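Local coordinates for protein acetyltransferase, GNAT family (PDB 2PC1) that probably transfers an acyl group, most likely acetyl from acetyl-CoA, to an acceptor that is not established, as a member of the GNAT acetyltransferase family, at residues Lys152-Thr155 / Met156-Ile159. Sequence-based numbering, arbitrary orientation. Where two conformers were deposited one is given.
Sequences KNVT and MQHI. With SO4 (sulfate ion), chain C.
Asn-153 N-caps helix 154-162: its OD1 accepts from Met-156 N at 3.0 Å. The amide nitrogen lies 49° out of the side-chain carbonyl plane, so it meets OD1 from above. CG anti to the backbone N (chi1 -156°) carries OD1 towards the first helical turn, where it lies near Met-156 CB as well as its N, while ND2 bonds to Gln-51. Three i to i+4 bonds follow, the first from Gln-157 N to Asn-153 O at 2.9 Å; His-158 N to Val-154 O and Ile-159 N to Thr-155 O continue the ladder.

Gln-157 runs back along the first turn, its CG 3.3 Å from Asn-153 O, and its NE2 donates to His-150 O. The side chains of Thr-155 and Ile-159 lie side by side, pointing the same way, with CG2 of Thr-155 4.0 Å from CD1 of Ile-159. His-158 NE2 points straight at sulfate O2 in the ring plane (2.8 Å, 178°); Lys-162 also binds this ion, probably a crystallisation component.

Within the GNAT fold this helix start follows strand 144-149, where Gln-157 and, in the conformer described, the selenomethionine at Met-156 touch Thr-149; Gln-157 also touches strand 177-183, and Ile-159 is buried against Ala-129 and Leu-133 of helix 127-139.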
loop_
_atom_site.group_PDB
_atom_site.type_symbol
_atom_site.label_atom_id
_atom_site.label_comp_id
_atom_site.label_asym_id
_atom_site.label_seq_id
_atom_site.Cartn_x
_atom_site.Cartn_y
_atom_site.Cartn_z
ATOM N N LYS A 152 9.816 8.736 7.280
ATOM C CA LYS A 152 10.973 8.789 6.402
ATOM C C LYS A 152 10.682 8.330 4.967
ATOM O O LYS A 152 11.530 8.442 4.087
ATOM C CB LYS A 152 12.116 7.954 6.977
ATOM C CG LYS A 152 12.663 8.521 8.257
ATOM C CD LYS A 152 13.818 7.699 8.778
ATOM C CE LYS A 152 14.264 8.195 10.149
ATOM N NZ LYS A 152 15.336 7.336 10.751
ATOM N N ASN A 153 9.468 7.838 4.723
ATOM C CA ASN A 153 9.079 7.296 3.407
ATOM C C ASN A 153 8.554 8.403 2.500
ATOM O O ASN A 153 7.365 8.501 2.185
ATOM C CB ASN A 153 8.130 6.115 3.510
ATOM C CG ASN A 153 8.180 5.227 2.283
ATOM O OD1 ASN A 153 8.467 5.700 1.181
ATOM N ND2 ASN A 153 7.969 3.926 2.472
ATOM N N VAL A 154 9.482 9.247 2.111
ATOM C CA VAL A 154 9.137 10.404 1.302
ATOM C C VAL A 154 8.642 9.937 -0.049
ATOM O O VAL A 154 7.771 10.588 -0.642
ATOM C CB VAL A 154 10.329 11.391 1.197
ATOM C CG1 VAL A 154 10.052 12.475 0.142
ATOM C CG2 VAL A 154 10.564 12.015 2.541
ATOM N N THR A 155 9.140 8.806 -0.543
ATOM C CA THR A 155 8.686 8.297 -1.815
ATOM C C THR A 155 7.184 7.985 -1.758
ATOM O O THR A 155 6.426 8.342 -2.653
ATOM C CB THR A 155 9.484 7.062 -2.204
ATOM O OG1 THR A 155 10.870 7.445 -2.329
ATOM C CG2 THR A 155 8.970 6.443 -3.517
HETATM N N MSE A 156 6.745 7.308 -0.695
HETATM C CA MSE A 156 5.346 7.009 -0.539
HETATM C C MSE A 156 4.528 8.261 -0.282
HETATM O O MSE A 156 3.422 8.394 -0.812
HETATM C CB MSE A 156 5.106 6.007 0.584
HETATM C CG MSE A 156 3.683 5.509 0.677
HETATM SE SE MSE A 156 3.022 4.668 -0.930
HETATM C CE MSE A 156 4.499 3.453 -1.343
ATOM N N GLN A 157 5.054 9.196 0.495
ATOM C CA GLN A 157 4.344 10.477 0.696
ATOM C C GLN A 157 4.105 11.122 -0.660
ATOM O O GLN A 157 3.038 11.678 -0.932
ATOM C CB GLN A 157 5.153 11.381 1.576
ATOM C CG GLN A 157 5.253 10.845 3.004
ATOM C CD GLN A 157 6.327 11.488 3.806
ATOM O OE1 GLN A 157 6.583 12.657 3.648
ATOM N NE2 GLN A 157 6.963 10.712 4.701
ATOM N N HIS A 158 5.118 11.094 -1.499
ATOM C CA HIS A 158 5.023 11.738 -2.790
ATOM C C HIS A 158 3.952 11.081 -3.657
ATOM O O HIS A 158 3.104 11.742 -4.254
ATOM C CB HIS A 158 6.379 11.693 -3.491
ATOM C CG HIS A 158 6.355 12.363 -4.820
ATOM N ND1 HIS A 158 6.432 13.725 -4.961
ATOM C CD2 HIS A 158 6.179 11.864 -6.068
ATOM C CE1 HIS A 158 6.328 14.041 -6.238
ATOM N NE2 HIS A 158 6.183 12.924 -6.934
ATOM N N ILE A 159 3.997 9.759 -3.707
ATOM C CA ILE A 159 3.014 8.999 -4.476
ATOM C C ILE A 159 1.584 9.313 -4.004
ATOM O O ILE A 159 0.690 9.555 -4.811
ATOM C CB ILE A 159 3.310 7.502 -4.411
ATOM C CG1 ILE A 159 4.604 7.166 -5.167
ATOM C CG2 ILE A 159 2.143 6.708 -4.961
ATOM C CD1 ILE A 159 5.182 5.824 -4.792
HETATM S S SO4 C . 6.895 11.720 -10.070
HETATM O O1 SO4 C . 8.163 12.234 -10.596
HETATM O O2 SO4 C . 5.982 12.800 -9.736
HETATM O O3 SO4 C . 6.281 10.821 -11.063
HETATM O O4 SO4 C . 7.209 10.955 -8.851
#